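Local coordinates for PelD (PDB 4EU0), which binds the second messenger cyclic di-GMP and acts as an effector in pellicle formation by Pseudomonas aeruginosa, probably at the membrane, at residues Gly45-Arg50 against Ala122-Pro127; Asp73-Thr78 against Ala105-Leu110; Tyr188-Thr193 against Leu227-Pro232; Arg203-Ser208 against Ile248-Arg253. All coordinates share one frame; numbering follows the deposited sequence.

Contacts 1 and 2 belong to the GAF domain, contacts 3 and 4 to the GGDEF domain, on the opposite side of the chain's centre. Neighbouring strands of one sheet join the first pair: Val-123 of contact 1 pairs with Ala-105 and Val-106 of contact 2, whose other segment is a helix against that sheet. In the second pair, Leu-205 of contact 4 packs on Phe-190 and Leu-227 of contact 3, setting a helix on the strands. Contacts 1, 2 and 3 are buried; contact 4 is partly buried and reaches an exposed arginine. Backbone hydrogen bonds join the strands within contacts 1 and 3, whereas contacts 2 and 4 are each held by apolar packing. Contact 3 also touches cyclic di-GMP.

Contact 1: Gly45-Arg50 against Ala122-Pro127; sequences GLYRVR and AVEQMP
The ring of Tyr-47 meets Ala-122 at its edge: CB of Ala-122 lies near the ring plane, 3.6 Å from CE2 of Tyr-47. CG of Tyr-47 stands anti to its carbonyl carbon (chi1 -51°), and the ring leans back along its own strand until OH comes within 4.0 Å of CA of Gly-45. Lacking a side chain, Gly-45 leaves that position to the phenol. The hydroxyl is buried and has no hydrogen-bonding partner in the model. A second flat group, the carboxylate of Glu-124, approaches the same residues, its OE2 3.9 Å from N of Gly-45 and 4.4 Å from OH of Tyr-47, both beyond bonding distance. The backbones of Gly-45 and Ala-122 form an antiparallel hydrogen-bonded pair joining strands 43-48 and 117-123 of the GAF-domain sheet. N of Gly-45 donates to O of Ala-122 at 2.9 Å, and N of Ala-122 returns a straighter bond to O of Gly-45, also 2.9 Å, with 168° at the hydrogen. Just past this pair, a classic beta bulge sets Glu-124 and Gln-125 opposite the single residue Ile-43. Met-66 and Leu-69 from a loop, and Leu-120 from strand 117-123, also pack against Tyr-47.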
# COMPACT_ATOMS: atom_id res chain seq x y z
N GLY A 45 -22.68 -4.59 -3.74
CA GLY A 45 -22.29 -4.79 -5.13
C GLY A 45 -21.01 -4.04 -5.46
O GLY A 45 -20.70 -3.01 -4.85
N LEU A 46 -20.26 -4.58 -6.42
CA LEU A 46 -19.03 -3.95 -6.89
C LEU A 46 -19.17 -3.55 -8.35
O LEU A 46 -19.54 -4.37 -9.19
CB LEU A 46 -17.84 -4.90 -6.72
CG LEU A 46 -16.44 -4.33 -6.99
CD1 LEU A 46 -16.03 -3.29 -5.94
CD2 LEU A 46 -15.44 -5.46 -7.04
N TYR A 47 -18.87 -2.29 -8.65
CA TYR A 47 -19.09 -1.72 -9.99
C TYR A 47 -17.85 -1.04 -10.54
O TYR A 47 -17.08 -0.46 -9.78
CB TYR A 47 -20.24 -0.72 -9.95
CG TYR A 47 -21.48 -1.26 -9.28
CD1 TYR A 47 -22.45 -1.93 -10.03
CD2 TYR A 47 -21.67 -1.15 -7.90
CE1 TYR A 47 -23.58 -2.44 -9.42
CE2 TYR A 47 -22.80 -1.67 -7.29
CZ TYR A 47 -23.75 -2.31 -8.06
OH TYR A 47 -24.88 -2.82 -7.47
N ARG A 48 -17.65 -1.10 -11.85
CA ARG A 48 -16.56 -0.37 -12.49
C ARG A 48 -16.92 1.11 -12.59
O ARG A 48 -18.06 1.46 -12.88
CB ARG A 48 -16.24 -0.94 -13.88
CG ARG A 48 -15.13 -0.19 -14.61
CD ARG A 48 -14.96 -0.65 -16.06
NE ARG A 48 -14.53 -2.05 -16.15
CZ ARG A 48 -13.28 -2.49 -15.99
NH1 ARG A 48 -12.29 -1.65 -15.70
NH2 ARG A 48 -13.03 -3.78 -16.10
N VAL A 49 -15.94 1.97 -12.35
CA VAL A 49 -16.12 3.41 -12.52
C VAL A 49 -15.32 3.89 -13.73
O VAL A 49 -14.13 3.61 -13.84
CB VAL A 49 -15.72 4.19 -11.25
CG1 VAL A 49 -15.77 5.69 -11.50
CG2 VAL A 49 -16.64 3.81 -10.09
N ARG A 50 -16.00 4.59 -14.64
CA ARG A 50 -15.37 5.11 -15.87
C ARG A 50 -14.43 6.28 -15.57
O ARG A 50 -14.38 6.77 -14.45
CB ARG A 50 -16.44 5.54 -16.88
CG ARG A 50 -17.53 4.53 -17.13
CD ARG A 50 -18.31 4.87 -18.38
NE ARG A 50 -19.73 4.53 -18.25
CZ ARG A 50 -20.24 3.31 -18.38
NH1 ARG A 50 -19.44 2.28 -18.64
NH2 ARG A 50 -21.54 3.11 -18.25
N ALA A 122 -20.94 -0.47 -3.48
CA ALA A 122 -22.25 0.04 -3.06
C ALA A 122 -22.87 -0.93 -2.08
O ALA A 122 -23.12 -2.09 -2.41
CB ALA A 122 -23.17 0.23 -4.27
N VAL A 123 -23.10 -0.47 -0.85
CA VAL A 123 -23.63 -1.34 0.20
C VAL A 123 -25.09 -1.01 0.47
O VAL A 123 -25.42 0.11 0.86
CB VAL A 123 -22.81 -1.23 1.50
CG1 VAL A 123 -23.41 -2.15 2.57
CG2 VAL A 123 -21.34 -1.58 1.25
N GLU A 124 -25.96 -2.00 0.27
CA GLU A 124 -27.38 -1.87 0.56
C GLU A 124 -27.71 -2.26 1.99
O GLU A 124 -28.60 -1.67 2.61
CB GLU A 124 -28.25 -2.63 -0.44
CG GLU A 124 -27.54 -3.66 -1.32
CD GLU A 124 -27.07 -3.10 -2.67
OE1 GLU A 124 -27.27 -1.89 -2.92
OE2 GLU A 124 -26.52 -3.89 -3.48
N GLN A 125 -26.99 -3.25 2.52
CA GLN A 125 -27.24 -3.72 3.88
C GLN A 125 -25.97 -4.19 4.60
O GLN A 125 -25.23 -5.04 4.12
CB GLN A 125 -28.28 -4.85 3.88
CG GLN A 125 -28.76 -5.29 5.27
CD GLN A 125 -29.55 -6.57 5.23
OE1 GLN A 125 -30.59 -6.66 4.58
NE2 GLN A 125 -29.07 -7.58 5.96
N MET A 126 -25.74 -3.60 5.77
CA MET A 126 -24.76 -4.09 6.72
C MET A 126 -25.39 -3.95 8.10
O MET A 126 -26.24 -3.08 8.29
CB MET A 126 -23.46 -3.28 6.64
CG MET A 126 -23.69 -1.78 6.63
SD MET A 126 -22.17 -0.83 6.42
CE MET A 126 -21.64 -1.17 4.77
N PRO A 127 -25.01 -4.82 9.06
CA PRO A 127 -25.56 -4.73 10.41
C PRO A 127 -25.31 -3.35 11.03
O PRO A 127 -24.24 -2.78 10.86
CB PRO A 127 -24.79 -5.80 11.18
CG PRO A 127 -24.31 -6.76 10.17
CD PRO A 127 -24.13 -5.99 8.89

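Contact 2: Asp73-Thr78 against Ala105-Leu110; sequences DLLVRT and AVCVPL. Unlike the reference sequence in segment 105-110: Ala-105 (reference Gln).
In the GAF domain, helix 74-78 lies on strand 106-110 of the central sheet, and Leu-75 and Val-76 of the helix close on Cys-107 of the strand. The two run in nearly the same direction, their axes 27° apart and 8.2 Å from each other at closest approach. Cys-107 points at the helix, its SG anti to the carbonyl carbon (chi1 -79°), and the sulfur touches both helix residues. CG of Leu-75 lies 3.9 Å from SG of Cys-107, and CG2 of Val-76 meets the same sulfur at 3.9 Å although the CB of Val-76 is directed away from the strand. The CD2 branch of Leu-75 reaches further back, over the peptide that links Ala-105 to Val-106, coming 3.7 Å from C of Ala-105. Ala-105 differs from the reference sequence; where the strand begins, it and Val-106 share Val-123 as their partner on the next strand, the mark of a classic beta bulge. No hydrogen bond crosses between the segments, and cohesion here is apolar. The helix start is fixed within its own segment: Asp-73 is the N-cap, and N of Leu-75 donates to OD1 of Asp-73 at 3.2 Å, reaching the oxygen from above the carboxylate plane. Val-86 and Val-88 extend the apolar surface around Leu-75, and Leu-120 of the adjoining strand touches Val-76. On the other face of strand 106-111, Val-106 and Val-108 pack on helix 133-150. A sheet covered by helices on both faces in this way is typical of the GAF fold.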
# COMPACT_ATOMS: atom_id res chain seq x y z
N ASP A 73 -28.51 7.91 -8.03
CA ASP A 73 -28.63 7.81 -6.57
C ASP A 73 -27.71 8.84 -5.91
O ASP A 73 -26.54 8.94 -6.27
CB ASP A 73 -28.29 6.40 -6.08
CG ASP A 73 -28.72 6.15 -4.65
OD1 ASP A 73 -27.91 6.39 -3.73
OD2 ASP A 73 -29.88 5.74 -4.44
N LEU A 74 -28.25 9.59 -4.96
CA LEU A 74 -27.52 10.69 -4.32
C LEU A 74 -26.23 10.22 -3.63
O LEU A 74 -25.23 10.94 -3.65
CB LEU A 74 -28.41 11.44 -3.33
CG LEU A 74 -27.83 12.63 -2.54
CD1 LEU A 74 -27.25 13.70 -3.46
CD2 LEU A 74 -28.89 13.22 -1.62
N LEU A 75 -26.27 9.03 -3.03
CA LEU A 75 -25.09 8.49 -2.34
C LEU A 75 -23.99 8.12 -3.34
O LEU A 75 -22.81 8.41 -3.11
CB LEU A 75 -25.48 7.28 -1.47
CG LEU A 75 -24.56 6.89 -0.31
CD1 LEU A 75 -24.51 7.98 0.76
CD2 LEU A 75 -25.00 5.56 0.31
N VAL A 76 -24.39 7.50 -4.44
CA VAL A 76 -23.46 7.12 -5.51
C VAL A 76 -22.82 8.37 -6.13
O VAL A 76 -21.60 8.39 -6.39
CB VAL A 76 -24.18 6.27 -6.60
CG1 VAL A 76 -23.29 6.05 -7.81
CG2 VAL A 76 -24.65 4.94 -6.03
N ARG A 77 -23.62 9.40 -6.36
CA ARG A 77 -23.12 10.64 -6.97
C ARG A 77 -22.17 11.42 -6.06
O ARG A 77 -21.12 11.87 -6.50
CB ARG A 77 -24.26 11.53 -7.48
CG ARG A 77 -24.93 11.03 -8.77
CD ARG A 77 -23.94 10.47 -9.80
NE ARG A 77 -22.90 11.42 -10.19
CZ ARG A 77 -21.68 11.08 -10.62
NH1 ARG A 77 -21.33 9.81 -10.72
NH2 ARG A 77 -20.82 12.03 -10.95
N THR A 78 -22.54 11.55 -4.78
CA THR A 78 -21.69 12.25 -3.82
C THR A 78 -20.37 11.51 -3.62
O THR A 78 -19.32 12.14 -3.52
CB THR A 78 -22.36 12.44 -2.44
OG1 THR A 78 -22.72 11.16 -1.90
CG2 THR A 78 -23.61 13.31 -2.56
N ALA A 105 -26.80 2.32 1.97
CA ALA A 105 -26.24 2.58 3.30
C ALA A 105 -24.88 3.26 3.23
O ALA A 105 -24.65 4.29 3.87
CB ALA A 105 -26.14 1.29 4.10
N VAL A 106 -23.96 2.67 2.47
CA VAL A 106 -22.60 3.19 2.31
C VAL A 106 -22.14 3.01 0.87
O VAL A 106 -22.42 1.98 0.23
CB VAL A 106 -21.57 2.48 3.25
CG1 VAL A 106 -20.18 3.12 3.11
CG2 VAL A 106 -22.00 2.54 4.69
N CYS A 107 -21.45 4.02 0.36
CA CYS A 107 -20.71 3.91 -0.89
C CYS A 107 -19.22 4.10 -0.65
O CYS A 107 -18.81 5.08 -0.03
CB CYS A 107 -21.20 4.94 -1.89
SG CYS A 107 -22.71 4.47 -2.68
N VAL A 108 -18.42 3.15 -1.12
CA VAL A 108 -16.96 3.22 -0.95
C VAL A 108 -16.27 3.19 -2.32
O VAL A 108 -16.33 2.18 -3.03
CB VAL A 108 -16.39 2.07 -0.05
CG1 VAL A 108 -14.97 2.40 0.39
CG2 VAL A 108 -17.27 1.83 1.18
N PRO A 109 -15.60 4.30 -2.69
CA PRO A 109 -14.88 4.26 -3.96
C PRO A 109 -13.53 3.59 -3.77
O PRO A 109 -12.93 3.70 -2.69
CB PRO A 109 -14.70 5.74 -4.28
CG PRO A 109 -14.52 6.37 -2.94
CD PRO A 109 -15.36 5.56 -1.97
N LEU A 110 -13.06 2.89 -4.80
CA LEU A 110 -11.73 2.31 -4.79
C LEU A 110 -10.84 3.25 -5.60
O LEU A 110 -10.97 3.35 -6.82
CB LEU A 110 -11.73 0.89 -5.37
CG LEU A 110 -12.30 -0.29 -4.57
CD1 LEU A 110 -13.81 -0.21 -4.30
CD2 LEU A 110 -11.98 -1.57 -5.33

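Contact 3: Tyr188-Thr193 against Leu227-Pro232. With C2E (9,9'-[(2R,3R,3aS,5S,7aR,9R,10R,10aS,12S,14aR)-3,5,10,12-tetrahydroxy-5,12-dioxidooctahydro-2H,7H-difuro[3,2-d:3',2'-j][1,3,7,9,2,8]tetraoxadiphosphacyclododecine-2,9-diyl]bis(2-amino-1,9-dihydro-6H-purin-6-one)), chain B.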
# COMPACT_ATOMS: atom_id res chain seq x y z
N TYR A 188 13.42 2.46 6.49
CA TYR A 188 14.81 2.32 6.87
C TYR A 188 15.70 2.64 5.69
O TYR A 188 15.40 2.26 4.56
CB TYR A 188 15.11 0.88 7.31
CG TYR A 188 14.69 0.55 8.73
CD1 TYR A 188 15.48 0.92 9.80
CD2 TYR A 188 13.53 -0.19 8.98
CE1 TYR A 188 15.12 0.60 11.12
CE2 TYR A 188 13.15 -0.52 10.30
CZ TYR A 188 13.95 -0.12 11.35
OH TYR A 188 13.62 -0.43 12.65
N ALA A 189 16.80 3.32 5.97
CA ALA A 189 17.85 3.50 4.97
C ALA A 189 19.11 2.88 5.51
O ALA A 189 19.59 3.29 6.58
CB ALA A 189 18.06 4.97 4.69
N PHE A 190 19.65 1.90 4.80
CA PHE A 190 20.92 1.29 5.18
C PHE A 190 22.01 1.85 4.29
O PHE A 190 22.05 1.57 3.10
CB PHE A 190 20.85 -0.24 5.08
CG PHE A 190 19.79 -0.86 5.95
CD1 PHE A 190 20.06 -1.17 7.28
CD2 PHE A 190 18.53 -1.16 5.44
CE1 PHE A 190 19.09 -1.74 8.10
CE2 PHE A 190 17.55 -1.75 6.25
CZ PHE A 190 17.82 -2.04 7.58
N GLU A 191 22.86 2.69 4.87
CA GLU A 191 23.96 3.29 4.13
C GLU A 191 25.20 2.43 4.33
O GLU A 191 25.61 2.18 5.45
CB GLU A 191 24.21 4.72 4.59
CG GLU A 191 25.32 5.42 3.81
CD GLU A 191 25.73 6.75 4.41
OE1 GLU A 191 25.30 7.09 5.53
OE2 GLU A 191 26.52 7.46 3.74
N LEU A 192 25.77 1.95 3.22
CA LEU A 192 26.86 1.00 3.30
C LEU A 192 28.18 1.71 3.05
O LEU A 192 28.54 2.00 1.91
CB LEU A 192 26.63 -0.17 2.32
CG LEU A 192 25.20 -0.75 2.36
CD1 LEU A 192 25.10 -1.96 1.42
CD2 LEU A 192 24.76 -1.13 3.75
N THR A 193 28.90 1.98 4.14
CA THR A 193 30.04 2.89 4.11
C THR A 193 31.38 2.19 3.87
O THR A 193 32.39 2.86 3.66
CB THR A 193 30.12 3.72 5.41
OG1 THR A 193 30.43 2.87 6.52
CG2 THR A 193 28.81 4.43 5.66
N LEU A 227 20.48 1.15 0.64
CA LEU A 227 19.29 0.35 0.44
C LEU A 227 18.15 0.91 1.27
O LEU A 227 18.21 0.91 2.51
CB LEU A 227 19.53 -1.11 0.79
CG LEU A 227 18.31 -1.99 0.46
CD1 LEU A 227 18.17 -2.21 -1.06
CD2 LEU A 227 18.45 -3.31 1.13
N LEU A 228 17.13 1.40 0.59
CA LEU A 228 15.93 1.89 1.24
C LEU A 228 14.96 0.74 1.39
O LEU A 228 14.75 -0.04 0.45
CB LEU A 228 15.28 2.95 0.36
CG LEU A 228 14.60 4.18 0.91
CD1 LEU A 228 15.21 4.71 2.22
CD2 LEU A 228 14.66 5.22 -0.23
N VAL A 229 14.37 0.61 2.57
CA VAL A 229 13.33 -0.39 2.79
C VAL A 229 12.12 0.26 3.43
O VAL A 229 12.23 0.84 4.50
CB VAL A 229 13.79 -1.56 3.70
CG1 VAL A 229 12.72 -2.65 3.72
CG2 VAL A 229 15.12 -2.14 3.23
N LEU A 230 10.97 0.15 2.77
CA LEU A 230 9.71 0.59 3.35
C LEU A 230 8.97 -0.61 3.96
O LEU A 230 8.83 -1.66 3.33
CB LEU A 230 8.83 1.26 2.29
CG LEU A 230 7.42 1.66 2.75
CD1 LEU A 230 7.44 2.88 3.67
CD2 LEU A 230 6.50 1.91 1.54
N LEU A 231 8.50 -0.43 5.19
CA LEU A 231 7.70 -1.42 5.88
C LEU A 231 6.28 -0.89 6.05
O LEU A 231 5.97 -0.23 7.05
CB LEU A 231 8.30 -1.67 7.28
CG LEU A 231 9.69 -2.32 7.38
CD1 LEU A 231 10.80 -1.38 6.90
CD2 LEU A 231 9.90 -2.69 8.85
N PRO A 232 5.39 -1.17 5.07
CA PRO A 232 4.02 -0.66 5.16
C PRO A 232 3.23 -1.34 6.27
O PRO A 232 3.52 -2.48 6.63
CB PRO A 232 3.42 -1.03 3.80
CG PRO A 232 4.60 -1.25 2.89
CD PRO A 232 5.60 -1.91 3.81
P1 C2E B . 9.75 -12.92 13.42
O2P C2E B . 10.65 -13.06 14.62
O1P C2E B . 10.29 -13.23 12.05
O5' C2E B . 9.13 -11.45 13.39
C5' C2E B . 8.57 -10.84 14.55
C4' C2E B . 7.83 -9.55 14.18
O4' C2E B . 8.77 -8.54 13.77
C3' C2E B . 6.83 -9.68 13.04
O3' C2E B . 5.51 -10.07 13.44
C2' C2E B . 6.81 -8.28 12.48
O2' C2E B . 6.00 -7.46 13.33
C1' C2E B . 8.25 -7.84 12.64
N9 C2E B . 9.04 -8.18 11.43
C8 C2E B . 10.02 -9.11 11.34
N7 C2E B . 10.54 -9.15 10.09
C5 C2E B . 9.89 -8.22 9.37
C6 C2E B . 9.93 -7.75 7.98
O6 C2E B . 10.81 -8.29 7.11
N1 C2E B . 9.08 -6.76 7.61
C2 C2E B . 8.17 -6.21 8.46
N2 C2E B . 7.36 -5.24 7.98
N3 C2E B . 8.08 -6.61 9.76
C4 C2E B . 8.89 -7.59 10.25
P11 C2E B . 4.56 -10.84 12.40
O21 C2E B . 3.18 -11.01 13.02
O11 C2E B . 4.65 -10.25 11.01
O5A C2E B . 5.22 -12.30 12.37
C5A C2E B . 5.36 -13.06 13.57
C4A C2E B . 6.13 -14.32 13.25
O4A C2E B . 5.49 -15.05 12.20
C3A C2E B . 7.51 -14.02 12.70
O3A C2E B . 8.47 -13.84 13.73
C2A C2E B . 7.83 -15.22 11.85
O2A C2E B . 8.27 -16.31 12.67
C1A C2E B . 6.47 -15.54 11.28
N91 C2E B . 6.31 -14.88 9.95
C81 C2E B . 5.57 -13.80 9.66
N71 C2E B . 5.65 -13.48 8.34
C51 C2E B . 6.47 -14.38 7.77
C61 C2E B . 7.00 -14.65 6.40
O61 C2E B . 6.66 -13.86 5.35
N11 C2E B . 7.84 -15.69 6.24
C21 C2E B . 8.20 -16.50 7.27
N21 C2E B . 9.05 -17.53 7.02
N31 C2E B . 7.75 -16.32 8.53
C41 C2E B . 6.90 -15.30 8.83
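Tyr-188 and Phe-190 pair with Val-229 and Leu-227 through four backbone hydrogen bonds, joining strands 185-192 and 225-231 as antiparallel neighbours in the sheet of the GGDEF domain. N of Tyr-188 donates to O of Val-229 at 2.8 Å, and N of Phe-190 to O of Leu-227 at 2.9 Å; each pair returns a matching bond. The non-hydrogen-bonded pair of Ala-189 and Leu-228 lies between them, where CA of Leu-228 makes a CH...O contact with O of Tyr-188.

Apolar contacts follow the sheet faces. CD1 of Leu-231, whose CG is anti to the carbonyl carbon (chi1 -65°), comes in the ring plane to the edge of Tyr-188, 3.6 Å from CD2 of Tyr-188. CG2 of Val-229 meets the edge of Phe-190, 3.9 Å from CE2 of Phe-190. On the other face, CB of Ala-189 packs on CD1 of Leu-228 at 3.8 Å. OH of Tyr-188 is hydrogen-bonded to O of Ser-239.

Ligand contact comes through the other branch of Leu-231: its CD2 lies 3.7 Å from N2, the amino nitrogen of one guanine of cyclic di-GMP. Arg-210, Asp-213, Thr-234 and Arg-245 hydrogen-bond the nucleotide; the first two form an RxxD motif, as in the inhibitory sites of diguanylate cyclases. Leu-231 thus offers the guanine a van der Waals surface set by the sheet, while polar recognition falls to residues outside the strand pair.

Contact 4: Arg203-Ser208 against Ile248-Arg253; sequences RLLEGS and ILFAER
Helices 203-207 and 248-253 cross at 135° between their chain directions, with axes 10.8 Å apart; the CA atoms of Leu-204 and Phe-250 are the nearest across the pair, 7.5 Å from each other. Between the helices, Leu-204 has the largest share of the contact. Its CG is anti to the backbone N (chi1 -168°), and its two branches then divide the work. CD2 of Leu-204 sits over one face of the Phe-250 ring as a CH-pi contact, 3.8 Å from the ring centroid, and also touches CB of Arg-253 at 3.6 Å. CD1 of Leu-204 packs on CG of Leu-249 at 3.7 Å, the two leucines sliding past each other in opposite directions. At the ring edge, in its plane, CD2 of Leu-205 meets CE2 of Phe-250, again at 3.7 Å, so that neighbouring residues of one helix hold the phenyl from above and from the side. Both helices lie on the same face of the antiparallel sheet of the GGDEF domain: Leu-205 packs on Phe-190 and Leu-227, and Leu-246 of helix 236-253 also touches Phe-190. Near the end of helix 203-207, CB of Ser-208 rests 3.7 Å from CD2 of Leu-249, while OG of Ser-208 folds back to donate to O of Leu-205 at 2.6 Å. That carbonyl also accepts from N of Ser-208 and from Gln-215 NE2, while O of Ser-208 receives a bond from NH2 of Arg-245, a residue that binds cyclic di-GMP. On the exposed side, CG of Arg-253 also touches the methyls of Leu-204, and its guanidinium forms a salt bridge with Glu-200.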
# COMPACT_ATOMS: atom_id res chain seq x y z
N ARG A 203 23.27 -7.68 -0.69
CA ARG A 203 22.63 -8.91 -1.13
C ARG A 203 21.86 -9.58 0.00
O ARG A 203 20.78 -10.13 -0.22
CB ARG A 203 23.64 -9.87 -1.75
CG ARG A 203 24.09 -9.46 -3.12
CD ARG A 203 25.25 -10.29 -3.60
NE ARG A 203 25.60 -9.97 -4.98
CZ ARG A 203 25.04 -10.52 -6.05
NH1 ARG A 203 24.08 -11.44 -5.92
NH2 ARG A 203 25.43 -10.16 -7.27
N LEU A 204 22.43 -9.53 1.21
CA LEU A 204 21.74 -10.09 2.37
C LEU A 204 20.48 -9.28 2.69
O LEU A 204 19.43 -9.85 2.97
CB LEU A 204 22.69 -10.17 3.58
CG LEU A 204 22.19 -11.01 4.77
CD1 LEU A 204 22.17 -12.49 4.44
CD2 LEU A 204 23.05 -10.75 6.00
N LEU A 205 20.58 -7.96 2.62
CA LEU A 205 19.42 -7.10 2.85
C LEU A 205 18.34 -7.36 1.79
O LEU A 205 17.15 -7.49 2.13
CB LEU A 205 19.85 -5.63 2.89
CG LEU A 205 20.63 -5.19 4.13
CD1 LEU A 205 21.24 -3.82 3.88
CD2 LEU A 205 19.72 -5.18 5.40
N GLU A 206 18.74 -7.47 0.53
CA GLU A 206 17.79 -7.80 -0.54
C GLU A 206 17.06 -9.12 -0.27
O GLU A 206 15.85 -9.20 -0.45
CB GLU A 206 18.47 -7.86 -1.91
CG GLU A 206 19.01 -6.51 -2.39
CD GLU A 206 19.78 -6.65 -3.68
OE1 GLU A 206 19.36 -7.45 -4.55
OE2 GLU A 206 20.81 -5.97 -3.84
N GLY A 207 17.79 -10.14 0.18
CA GLY A 207 17.21 -11.46 0.39
C GLY A 207 16.25 -11.51 1.57
O GLY A 207 15.45 -12.43 1.66
N SER A 208 16.33 -10.51 2.45
CA SER A 208 15.52 -10.47 3.67
C SER A 208 14.10 -9.97 3.42
O SER A 208 13.25 -10.04 4.32
CB SER A 208 16.18 -9.54 4.71
OG SER A 208 15.98 -8.18 4.39
N ILE A 248 19.95 -11.19 13.39
CA ILE A 248 20.13 -12.64 13.48
C ILE A 248 20.65 -13.17 12.15
O ILE A 248 21.57 -13.98 12.11
CB ILE A 248 18.83 -13.37 13.90
CG1 ILE A 248 18.50 -13.05 15.37
CG2 ILE A 248 18.94 -14.90 13.70
CD1 ILE A 248 17.08 -13.43 15.78
N LEU A 249 20.06 -12.67 11.06
CA LEU A 249 20.45 -13.03 9.70
C LEU A 249 21.90 -12.61 9.42
O LEU A 249 22.67 -13.39 8.89
CB LEU A 249 19.47 -12.40 8.70
CG LEU A 249 19.66 -12.52 7.20
CD1 LEU A 249 19.58 -13.95 6.72
CD2 LEU A 249 18.59 -11.69 6.54
N PHE A 250 22.24 -11.37 9.77
CA PHE A 250 23.61 -10.87 9.63
C PHE A 250 24.61 -11.67 10.44
O PHE A 250 25.75 -11.89 10.00
CB PHE A 250 23.70 -9.41 10.06
CG PHE A 250 23.44 -8.43 8.96
CD1 PHE A 250 24.50 -7.76 8.35
CD2 PHE A 250 22.15 -8.15 8.55
CE1 PHE A 250 24.27 -6.82 7.34
CE2 PHE A 250 21.90 -7.22 7.54
CZ PHE A 250 22.96 -6.55 6.93
N ALA A 251 24.22 -12.09 11.65
CA ALA A 251 25.09 -12.92 12.48
C ALA A 251 25.36 -14.26 11.82
O ALA A 251 26.48 -14.75 11.86
CB ALA A 251 24.51 -13.12 13.88
N GLU A 252 24.33 -14.84 11.21
CA GLU A 252 24.49 -16.11 10.49
C GLU A 252 25.41 -15.93 9.27
O GLU A 252 26.28 -16.76 9.00
CB GLU A 252 23.13 -16.65 10.03
CG GLU A 252 22.30 -17.26 11.16
CD GLU A 252 20.96 -17.82 10.69
OE1 GLU A 252 20.70 -17.84 9.46
OE2 GLU A 252 20.17 -18.26 11.56
N ARG A 253 25.21 -14.83 8.55
CA ARG A 253 25.93 -14.61 7.29
C ARG A 253 27.40 -14.24 7.49
O ARG A 253 28.27 -14.78 6.81
CB ARG A 253 25.23 -13.55 6.46
CG ARG A 253 25.98 -13.10 5.20
CD ARG A 253 26.16 -14.24 4.20
NE ARG A 253 26.92 -13.73 3.07
CZ ARG A 253 28.24 -13.61 3.04
NH1 ARG A 253 28.99 -13.99 4.07
NH2 ARG A 253 28.82 -13.12 1.95